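Local coordinates for protein D-3-phosphoglycerate dehydrogenase (Sulfolobus tokodaii, PDB 2EKL) that binds NAD and, as a member of the D-isomer specific 2-hydroxyacid dehydrogenase family, probably oxidises D-3-phosphoglycerate, at residues A[138-143]-A[164-169]; A[193-198]-A[219-224]; A[197-202]-A[227-232]. All blocks are in the same frame, centred on the assembly; numbering follows the deposited sequence.

How the contacts relate
All three contacts belong to the NAD-binding domain, and they run from its edge toward the cofactor. Contact 3 is the core: buried, largely apolar along the strands and polar where they end, and laced by regular backbone bonds between two central strands of the parallel sheet, with bound NAD at its far end. Contact 2 shares S197 and D198 with it but is only partly buried; it joins two helix ends by leucine packing, waters and a salt bridge. Contact 1, also partly buried, joins a turn to the helix end and first residue of strand 167-171, and borders the second subunit. V199 meets L140 and M166 of contact 1, while I200 meets L194 and M222 of contact 2.

Contact 1 of 3, residues A[138-143]-A[164-169]; sequences LELAGK and MGMKVL
M166 lies against L140, and this pair forms the close-packed side of the contact. The M166 chain bends at its last torsion (chi3 79°), which brings CE to 4.1 Å from L140 CD2, while its CG rests 3.5 Å from L140 O. The other methyl of L140, CD1, meets M164 CE at 4.0 Å, the two side chains running side by side. Flexible methionines suit this place, because their thioether ends can follow the branched leucine. V199 and helix 102-118 cover the same apolar group.

Toward solvent the contact is made by backbone. G142 N donates to G165 O at 2.8 Å, approaching from above the carbonyl plane, and K167 N donates to K143 O, also at 2.8 Å. Both glycines have positive phi, where a side chain would press on the preceding carbonyl oxygen. G142 stands in the type II turn from L140 to K143, and G165 is the C-prime residue of the Schellman motif ending helix 152-163. K143 stretches its chain away from the contact so that NZ donates to E139 O at 2.7 Å; the same amine forms a salt bridge with E290 of the second subunit, and E139 pairs with R294 there.

K167 opens strand 167-171, so a turn entering strand 144-148 is tied to the return from helix 152-163: the beta-alpha-beta unit that begins a Rossmann fold.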
loop_
_atom_site.group_PDB
_atom_site.type_symbol
_atom_site.label_atom_id
_atom_site.label_comp_id
_atom_site.label_asym_id
_atom_site.label_seq_id
_atom_site.Cartn_x
_atom_site.Cartn_y
_atom_site.Cartn_z
ATOM N N LEU A 138 8.064 3.203 -9.638
ATOM C CA LEU A 138 8.198 1.936 -10.351
ATOM C C LEU A 138 6.946 1.068 -10.272
ATOM O O LEU A 138 6.281 1.015 -9.236
ATOM C CB LEU A 138 9.377 1.144 -9.777
ATOM C CG LEU A 138 10.764 1.788 -9.871
ATOM C CD1 LEU A 138 11.787 0.905 -9.171
ATOM C CD2 LEU A 138 11.138 1.983 -11.334
ATOM N N GLU A 139 6.644 0.380 -11.369
ATOM C CA GLU A 139 5.495 -0.522 -11.437
ATOM C C GLU A 139 5.934 -1.886 -10.882
ATOM O O GLU A 139 7.108 -2.261 -10.985
ATOM C CB GLU A 139 5.024 -0.648 -12.889
ATOM C CG GLU A 139 3.788 -1.504 -13.088
ATOM C CD GLU A 139 3.276 -1.436 -14.512
ATOM O OE1 GLU A 139 2.490 -0.511 -14.815
ATOM O OE2 GLU A 139 3.675 -2.297 -15.333
ATOM N N LEU A 140 5.001 -2.635 -10.302
ATOM C CA LEU A 140 5.339 -3.918 -9.694
ATOM C C LEU A 140 4.949 -5.160 -10.477
ATOM O O LEU A 140 5.637 -6.184 -10.400
ATOM C CB LEU A 140 4.730 -3.988 -8.289
ATOM C CG LEU A 140 5.280 -2.920 -7.338
ATOM C CD1 LEU A 140 4.400 -2.807 -6.093
ATOM C CD2 LEU A 140 6.711 -3.271 -6.963
ATOM N N ALA A 141 3.851 -5.074 -11.218
ATOM C CA ALA A 141 3.369 -6.202 -12.004
ATOM C C ALA A 141 4.459 -6.725 -12.930
ATOM O O ALA A 141 5.212 -5.946 -13.514
ATOM C CB ALA A 141 2.147 -5.780 -12.819
ATOM N N GLY A 142 4.543 -8.047 -13.047
ATOM C CA GLY A 142 5.530 -8.662 -13.918
ATOM C C GLY A 142 6.911 -8.806 -13.312
ATOM O O GLY A 142 7.748 -9.555 -13.824
ATOM N N LYS A 143 7.164 -8.092 -12.223
ATOM C CA LYS A 143 8.462 -8.178 -11.580
ATOM C C LYS A 143 8.508 -9.345 -10.606
ATOM O O LYS A 143 7.484 -9.961 -10.303
ATOM C CB LYS A 143 8.792 -6.855 -10.892
ATOM C CG LYS A 143 8.993 -5.745 -11.916
ATOM C CD LYS A 143 9.375 -4.430 -11.289
ATOM C CE LYS A 143 9.496 -3.360 -12.359
ATOM N NZ LYS A 143 9.696 -2.022 -11.758
ATOM N N MET A 164 -0.928 -9.738 -7.561
ATOM C CA MET A 164 -0.549 -8.454 -8.138
ATOM C C MET A 164 0.236 -8.681 -9.433
ATOM O O MET A 164 0.750 -7.740 -10.033
ATOM C CB MET A 164 0.304 -7.657 -7.143
ATOM C CG MET A 164 -0.454 -7.239 -5.885
ATOM S SD MET A 164 0.620 -6.409 -4.677
ATOM C CE MET A 164 1.101 -4.949 -5.582
ATOM N N GLY A 165 0.331 -9.940 -9.854
ATOM C CA GLY A 165 1.044 -10.244 -11.084
ATOM C C GLY A 165 2.554 -10.341 -10.956
ATOM O O GLY A 165 3.270 -10.301 -11.962
ATOM N N MET A 166 3.049 -10.463 -9.728
ATOM C CA MET A 166 4.482 -10.589 -9.505
ATOM C C MET A 166 4.866 -12.065 -9.479
ATOM O O MET A 166 4.051 -12.925 -9.128
ATOM C CB MET A 166 4.884 -9.945 -8.172
ATOM C CG MET A 166 4.472 -8.490 -8.022
ATOM S SD MET A 166 5.175 -7.724 -6.534
ATOM C CE MET A 166 6.840 -7.400 -7.136
ATOM N N LYS A 167 6.099 -12.359 -9.875
ATOM C CA LYS A 167 6.602 -13.713 -9.784
ATOM C C LYS A 167 7.166 -13.879 -8.434
ATOM O O LYS A 167 8.005 -13.112 -7.994
ATOM C CB LYS A 167 7.720 -13.926 -10.799
ATOM C CG LYS A 167 7.182 -13.770 -12.212
ATOM C CD LYS A 167 8.054 -14.277 -13.369
ATOM C CE LYS A 167 7.430 -13.807 -14.697
ATOM N NZ LYS A 167 8.196 -14.288 -15.846
ATOM N N VAL A 168 6.693 -14.884 -7.711
ATOM C CA VAL A 168 7.132 -15.077 -6.337
ATOM C C VAL A 168 8.166 -16.168 -6.106
ATOM O O VAL A 168 7.970 -17.324 -6.490
ATOM C CB VAL A 168 5.917 -15.364 -5.422
ATOM C CG1 VAL A 168 6.359 -15.435 -3.969
ATOM C CG2 VAL A 168 4.852 -14.292 -5.621
ATOM N N LEU A 169 9.268 -15.781 -5.471
ATOM C CA LEU A 169 10.340 -16.699 -5.112
ATOM C C LEU A 169 10.375 -16.665 -3.594
ATOM O O LEU A 169 10.069 -15.639 -2.982
ATOM C CB LEU A 169 11.690 -16.225 -5.662
ATOM C CG LEU A 169 11.870 -16.111 -7.177
ATOM C CD1 LEU A 169 13.300 -15.684 -7.480
ATOM C CD2 LEU A 169 11.563 -17.452 -7.844
#

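Contact 2 of 3, residues A[193-198]-A[219-224]; sequences LLKNSD and FELMKD
L194 overlaps L221, the two side chains crossing at about a right angle with L194 CB 4.1 Å from L221 CB. L194 CD1 meets L221 CD1, and the other methyl, CD2, lies 4.2 Å from M222 CG, while K195 lays its aliphatic CG 3.8 Å from L221 CD2. Leucine suits both helix ends because its two methyls can serve different neighbours; K195, exposed to solvent, covers L221 with its methylenes.

K223 runs along the C-terminal end of helix 190-196. Its chain bends at chi3 (62°) and carries NZ to D198 OD1, a salt bridge of 2.7 Å that meets the oxygen on its syn side. Along the way K223 CG passes 3.2 Å from K195 O. One water donates to L194 O and S197 O and accepts from K223 N at 2.9 Å, serving a carbonyl of the last helical turn and one just after it; a second links N196 O to K223 NZ. S197 OG, for its part, donates back to L193 O at 2.7 Å.

D198 has a second partner in the backbone of T144, at the start of strand 144-148. Helix 190-196 meets the end of helix 216-221 just before strand 199-202, with M222 reaching I228 of strand 226-230 and L193 reaching Y171 of strand 167-171.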
loop_
_atom_site.group_PDB
_atom_site.type_symbol
_atom_site.label_atom_id
_atom_site.label_comp_id
_atom_site.label_asym_id
_atom_site.label_seq_id
_atom_site.Cartn_x
_atom_site.Cartn_y
_atom_site.Cartn_z
ATOM N N LEU A 193 17.348 -16.321 -5.021
ATOM C CA LEU A 193 16.356 -15.306 -4.690
ATOM C C LEU A 193 16.978 -13.921 -4.826
ATOM O O LEU A 193 16.419 -13.042 -5.486
ATOM C CB LEU A 193 15.839 -15.505 -3.259
ATOM C CG LEU A 193 14.727 -14.557 -2.777
ATOM C CD1 LEU A 193 13.899 -15.248 -1.707
ATOM C CD2 LEU A 193 15.326 -13.257 -2.238
ATOM N N LEU A 194 18.143 -13.737 -4.218
ATOM C CA LEU A 194 18.834 -12.452 -4.274
ATOM C C LEU A 194 19.204 -12.032 -5.697
ATOM O O LEU A 194 19.007 -10.888 -6.081
ATOM C CB LEU A 194 20.090 -12.496 -3.398
ATOM C CG LEU A 194 19.825 -12.678 -1.899
ATOM C CD1 LEU A 194 21.123 -12.976 -1.176
ATOM C CD2 LEU A 194 19.159 -11.419 -1.334
ATOM N N LYS A 195 19.725 -12.957 -6.491
ATOM C CA LYS A 195 20.116 -12.619 -7.855
ATOM C C LYS A 195 18.956 -12.296 -8.798
ATOM O O LYS A 195 19.138 -11.584 -9.787
ATOM C CB LYS A 195 20.945 -13.760 -8.457
ATOM C CG LYS A 195 22.219 -14.074 -7.683
ATOM C CD LYS A 195 22.946 -15.279 -8.260
ATOM C CE LYS A 195 23.387 -15.035 -9.693
ATOM N NZ LYS A 195 24.369 -13.919 -9.787
ATOM N N ASN A 196 17.763 -12.791 -8.486
ATOM C CA ASN A 196 16.612 -12.586 -9.364
ATOM C C ASN A 196 15.448 -11.729 -8.863
ATOM O O ASN A 196 14.468 -11.549 -9.586
ATOM C CB ASN A 196 16.065 -13.956 -9.784
ATOM C CG ASN A 196 17.057 -14.747 -10.618
ATOM O OD1 ASN A 196 17.245 -14.472 -11.805
ATOM N ND2 ASN A 196 17.708 -15.724 -9.998
ATOM N N SER A 197 15.540 -11.188 -7.654
ATOM C CA SER A 197 14.428 -10.402 -7.123
ATOM C C SER A 197 14.513 -8.895 -7.325
ATOM O O SER A 197 15.547 -8.280 -7.072
ATOM C CB SER A 197 14.248 -10.694 -5.630
ATOM O OG SER A 197 13.872 -12.046 -5.418
ATOM N N ASP A 198 13.407 -8.310 -7.776
ATOM C CA ASP A 198 13.334 -6.869 -7.981
ATOM C C ASP A 198 12.894 -6.263 -6.652
ATOM O O ASP A 198 13.203 -5.115 -6.340
ATOM C CB ASP A 198 12.333 -6.557 -9.093
ATOM C CG ASP A 198 12.715 -7.214 -10.407
ATOM O OD1 ASP A 198 13.770 -6.852 -10.966
ATOM O OD2 ASP A 198 11.972 -8.106 -10.872
ATOM N N PHE A 219 23.977 -8.193 -0.251
ATOM C CA PHE A 219 23.735 -6.917 -0.919
ATOM C C PHE A 219 24.426 -6.901 -2.282
ATOM O O PHE A 219 23.898 -6.361 -3.251
ATOM C CB PHE A 219 24.264 -5.755 -0.068
ATOM C CG PHE A 219 23.274 -5.231 0.934
ATOM C CD1 PHE A 219 22.165 -4.495 0.520
ATOM C CD2 PHE A 219 23.439 -5.482 2.291
ATOM C CE1 PHE A 219 21.236 -4.018 1.441
ATOM C CE2 PHE A 219 22.513 -5.010 3.227
ATOM C CZ PHE A 219 21.410 -4.276 2.799
ATOM N N GLU A 220 25.614 -7.493 -2.351
ATOM C CA GLU A 220 26.359 -7.523 -3.603
ATOM C C GLU A 220 25.648 -8.382 -4.651
ATOM O O GLU A 220 25.676 -8.073 -5.843
ATOM C CB GLU A 220 27.774 -8.059 -3.353
ATOM C CG GLU A 220 28.749 -7.843 -4.503
ATOM C CD GLU A 220 28.878 -6.379 -4.902
ATOM O OE1 GLU A 220 28.995 -5.519 -4.003
ATOM O OE2 GLU A 220 28.867 -6.088 -6.116
ATOM N N LEU A 221 25.006 -9.455 -4.201
ATOM C CA LEU A 221 24.290 -10.361 -5.093
ATOM C C LEU A 221 23.003 -9.763 -5.651
ATOM O O LEU A 221 22.524 -10.178 -6.703
ATOM C CB LEU A 221 23.943 -11.659 -4.358
ATOM C CG LEU A 221 25.028 -12.727 -4.199
ATOM C CD1 LEU A 221 24.614 -13.723 -3.122
ATOM C CD2 LEU A 221 25.250 -13.429 -5.535
ATOM N N MET A 222 22.446 -8.786 -4.945
ATOM C CA MET A 222 21.192 -8.174 -5.360
ATOM C C MET A 222 21.190 -7.509 -6.726
ATOM O O MET A 222 22.236 -7.123 -7.259
ATOM C CB MET A 222 20.738 -7.156 -4.314
ATOM C CG MET A 222 20.334 -7.767 -2.993
ATOM S SD MET A 222 19.924 -6.476 -1.820
ATOM C CE MET A 222 19.928 -7.389 -0.288
ATOM N N LYS A 223 19.995 -7.380 -7.293
ATOM C CA LYS A 223 19.835 -6.732 -8.586
ATOM C C LYS A 223 19.923 -5.231 -8.365
ATOM O O LYS A 223 19.691 -4.747 -7.258
ATOM C CB LYS A 223 18.464 -7.048 -9.198
ATOM C CG LYS A 223 18.239 -8.498 -9.574
ATOM C CD LYS A 223 16.923 -8.676 -10.337
ATOM C CE LYS A 223 16.936 -7.903 -11.654
ATOM N NZ LYS A 223 15.693 -8.097 -12.470
ATOM N N ASP A 224 20.263 -4.496 -9.418
ATOM C CA ASP A 224 20.328 -3.045 -9.325
ATOM C C ASP A 224 18.898 -2.525 -9.184
ATOM O O ASP A 224 17.966 -3.096 -9.755
ATOM C CB ASP A 224 20.970 -2.454 -10.584
ATOM C CG ASP A 224 22.434 -2.827 -10.724
ATOM O OD1 ASP A 224 23.178 -2.689 -9.729
ATOM O OD2 ASP A 224 22.845 -3.247 -11.829
HETATM O O HOH W 1 17.839 -8.430 -5.653
HETATM O O HOH W 2 14.478 -10.819 -12.198
#

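Contact 3 of 3, residues A[197-202]-A[227-232]; sequences SDVISL and IIVNTS. With NAD (nicotinamide-adenine-dinucleotide), chain B.
Strands 199-202 and 227-230 run parallel, their axes 4.7 Å apart and only 13° from alignment, with V199 beside I227 and L202 beside N230. I227 N donates to D198 O, I200 N to I227 O, V229 N to I200 O at 2.8 Å and L202 N to V229 O, so the bonds pass back and forth as a parallel ladder requires.

On one face V199 and I227 lie side by side, V199 CG2 4.1 Å from I227 CB, and S201 and V229 continue the row, against helix 102-118. Beta-branched residues suit such central strands, since their bulk beside the backbone favours extended angles. On the other face L202 CD1 comes 3.9 Å from N230 CG.

N230 forms an Asx turn: its OD1 accepts S232 N at 2.9 Å and S232 OG at 2.8 Å, from opposite faces of the amide plane, while ND2 donates to the backbone O of R233 and to Y254 OH. Both ends of the buried amide are thereby satisfied and its rotation fixed. Where the strands part, a water accepts from T231 N and donates to L202 O at 2.7 Å.

Within the same turn, T231 O accepts a hydrogen bond from N7N of the NAD carboxamide, 3.2 Å away, and S232 CB lies near the ribose. Apolar packing and regular backbone bonds thus give way to fixed polar groups at the strand ends, which place a carbonyl to hold the carboxamide.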
loop_
_atom_site.group_PDB
_atom_site.type_symbol
_atom_site.label_atom_id
_atom_site.label_comp_id
_atom_site.label_asym_id
_atom_site.label_seq_id
_atom_site.Cartn_x
_atom_site.Cartn_y
_atom_site.Cartn_z
ATOM N N SER A 197 15.540 -11.188 -7.654
ATOM C CA SER A 197 14.428 -10.402 -7.123
ATOM C C SER A 197 14.513 -8.895 -7.325
ATOM O O SER A 197 15.547 -8.280 -7.072
ATOM C CB SER A 197 14.248 -10.694 -5.630
ATOM O OG SER A 197 13.872 -12.046 -5.418
ATOM N N ASP A 198 13.407 -8.310 -7.776
ATOM C CA ASP A 198 13.334 -6.869 -7.981
ATOM C C ASP A 198 12.894 -6.263 -6.652
ATOM O O ASP A 198 13.203 -5.115 -6.340
ATOM C CB ASP A 198 12.333 -6.557 -9.093
ATOM C CG ASP A 198 12.715 -7.214 -10.407
ATOM O OD1 ASP A 198 13.770 -6.852 -10.966
ATOM O OD2 ASP A 198 11.972 -8.106 -10.872
ATOM N N VAL A 199 12.171 -7.064 -5.874
ATOM C CA VAL A 199 11.701 -6.661 -4.554
ATOM C C VAL A 199 12.030 -7.802 -3.601
ATOM O O VAL A 199 11.829 -8.973 -3.932
ATOM C CB VAL A 199 10.168 -6.439 -4.521
ATOM C CG1 VAL A 199 9.723 -6.077 -3.100
ATOM C CG2 VAL A 199 9.772 -5.335 -5.494
ATOM N N ILE A 200 12.545 -7.461 -2.428
ATOM C CA ILE A 200 12.874 -8.455 -1.412
ATOM C C ILE A 200 12.098 -8.083 -0.156
ATOM O O ILE A 200 12.182 -6.946 0.306
ATOM C CB ILE A 200 14.378 -8.447 -1.087
ATOM C CG1 ILE A 200 15.177 -8.815 -2.339
ATOM C CG2 ILE A 200 14.679 -9.440 0.041
ATOM C CD1 ILE A 200 16.675 -8.695 -2.165
ATOM N N SER A 201 11.337 -9.028 0.390
ATOM C CA SER A 201 10.556 -8.753 1.591
ATOM C C SER A 201 10.998 -9.698 2.706
ATOM O O SER A 201 10.965 -10.918 2.546
ATOM C CB SER A 201 9.063 -8.918 1.292
ATOM O OG SER A 201 8.272 -8.354 2.321
ATOM N N LEU A 202 11.405 -9.123 3.834
ATOM C CA LEU A 202 11.903 -9.901 4.968
ATOM C C LEU A 202 10.834 -10.207 6.010
ATOM O O LEU A 202 10.171 -9.304 6.518
ATOM C CB LEU A 202 13.065 -9.154 5.623
ATOM C CG LEU A 202 14.145 -8.663 4.653
ATOM C CD1 LEU A 202 15.188 -7.874 5.422
ATOM C CD2 LEU A 202 14.787 -9.851 3.929
ATOM N N ILE A 227 14.216 -3.124 -4.382
ATOM C CA ILE A 227 13.406 -2.497 -3.343
ATOM C C ILE A 227 13.391 -3.522 -2.216
ATOM O O ILE A 227 13.071 -4.694 -2.437
ATOM C CB ILE A 227 11.952 -2.240 -3.805
ATOM C CG1 ILE A 227 11.925 -1.143 -4.868
ATOM C CG2 ILE A 227 11.088 -1.834 -2.609
ATOM C CD1 ILE A 227 10.558 -0.926 -5.483
ATOM N N ILE A 228 13.765 -3.095 -1.019
ATOM C CA ILE A 228 13.796 -3.999 0.125
ATOM C C ILE A 228 12.762 -3.576 1.162
ATOM O O ILE A 228 12.741 -2.424 1.585
ATOM C CB ILE A 228 15.196 -4.000 0.787
ATOM C CG1 ILE A 228 16.265 -4.334 -0.257
ATOM C CG2 ILE A 228 15.233 -5.006 1.927
ATOM C CD1 ILE A 228 17.709 -4.214 0.266
ATOM N N VAL A 229 11.906 -4.513 1.564
ATOM C CA VAL A 229 10.869 -4.225 2.554
ATOM C C VAL A 229 11.136 -5.067 3.790
ATOM O O VAL A 229 11.478 -6.246 3.682
ATOM C CB VAL A 229 9.456 -4.564 2.012
ATOM C CG1 VAL A 229 8.390 -4.188 3.044
ATOM C CG2 VAL A 229 9.205 -3.815 0.711
ATOM N N ASN A 230 10.978 -4.472 4.966
ATOM C CA ASN A 230 11.222 -5.205 6.199
ATOM C C ASN A 230 10.203 -4.893 7.290
ATOM O O ASN A 230 10.155 -3.778 7.800
ATOM C CB ASN A 230 12.635 -4.890 6.715
ATOM C CG ASN A 230 13.031 -5.746 7.918
ATOM O OD1 ASN A 230 12.275 -6.607 8.365
ATOM N ND2 ASN A 230 14.228 -5.506 8.442
ATOM N N THR A 231 9.378 -5.880 7.628
ATOM C CA THR A 231 8.404 -5.709 8.700
ATOM C C THR A 231 8.640 -6.783 9.753
ATOM O O THR A 231 7.793 -7.008 10.614
ATOM C CB THR A 231 6.945 -5.821 8.203
ATOM O OG1 THR A 231 6.751 -7.080 7.548
ATOM C CG2 THR A 231 6.618 -4.688 7.246
ATOM N N SER A 232 9.797 -7.435 9.686
ATOM C CA SER A 232 10.128 -8.489 10.640
ATOM C C SER A 232 11.005 -7.970 11.778
ATOM O O SER A 232 10.489 -7.554 12.819
ATOM C CB SER A 232 10.803 -9.667 9.920
ATOM O OG SER A 232 11.998 -9.284 9.263
HETATM P PA NAD B . 6.898 -17.375 11.546
HETATM O O1A NAD B . 5.587 -17.893 11.117
HETATM O O2A NAD B . 7.566 -18.095 12.705
HETATM O O5B NAD B . 7.840 -17.371 10.249
HETATM C C5B NAD B . 9.193 -16.960 10.371
HETATM C C4B NAD B . 9.962 -17.782 9.169
HETATM O O4B NAD B . 11.247 -17.203 8.892
HETATM C C3B NAD B . 10.043 -19.306 9.516
HETATM O O3B NAD B . 9.511 -20.115 8.469
HETATM C C2B NAD B . 11.533 -19.483 9.832
HETATM O O2B NAD B . 12.090 -20.766 9.680
HETATM C C1B NAD B . 12.068 -18.416 8.950
HETATM N N9A NAD B . 13.499 -18.067 9.221
HETATM C C8A NAD B . 14.180 -17.894 10.418
HETATM N N7A NAD B . 15.473 -17.584 10.163
HETATM C C5A NAD B . 15.638 -17.552 8.821
HETATM C C6A NAD B . 16.749 -17.289 7.924
HETATM N N6A NAD B . 17.951 -16.998 8.394
HETATM N N1A NAD B . 16.552 -17.343 6.503
HETATM C C2A NAD B . 15.275 -17.654 5.933
HETATM N N3A NAD B . 14.190 -17.912 6.803
HETATM C C4A NAD B . 14.379 -17.859 8.211
HETATM O O3 NAD B . 6.745 -15.838 12.004
HETATM P PN NAD B . 5.736 -14.693 11.481
HETATM O O1N NAD B . 5.461 -14.886 10.049
HETATM O O2N NAD B . 4.558 -14.790 12.392
HETATM O O5D NAD B . 6.618 -13.441 11.850
HETATM C C5D NAD B . 7.670 -13.052 10.993
HETATM C C4D NAD B . 8.415 -11.852 11.538
HETATM O O4D NAD B . 7.591 -10.702 11.610
HETATM C C3D NAD B . 9.012 -11.998 12.968
HETATM O O3D NAD B . 10.332 -11.438 13.036
HETATM C C2D NAD B . 8.009 -11.322 13.831
HETATM O O2D NAD B . 8.495 -11.063 15.134
HETATM C C1D NAD B . 7.699 -10.169 12.918
HETATM N N1N NAD B . 6.452 -9.392 13.171
HETATM C C2N NAD B . 6.534 -7.965 13.138
HETATM C C3N NAD B . 5.352 -7.201 13.377
HETATM C C7N NAD B . 5.428 -5.722 13.340
HETATM O O7N NAD B . 4.640 -5.049 14.195
HETATM N N7N NAD B . 6.214 -5.033 12.526
HETATM C C4N NAD B . 4.086 -7.933 13.652
HETATM C C5N NAD B . 4.019 -9.383 13.682
HETATM C C6N NAD B . 5.225 -10.114 13.437
HETATM O O HOH W 3 9.086 -7.336 5.082
#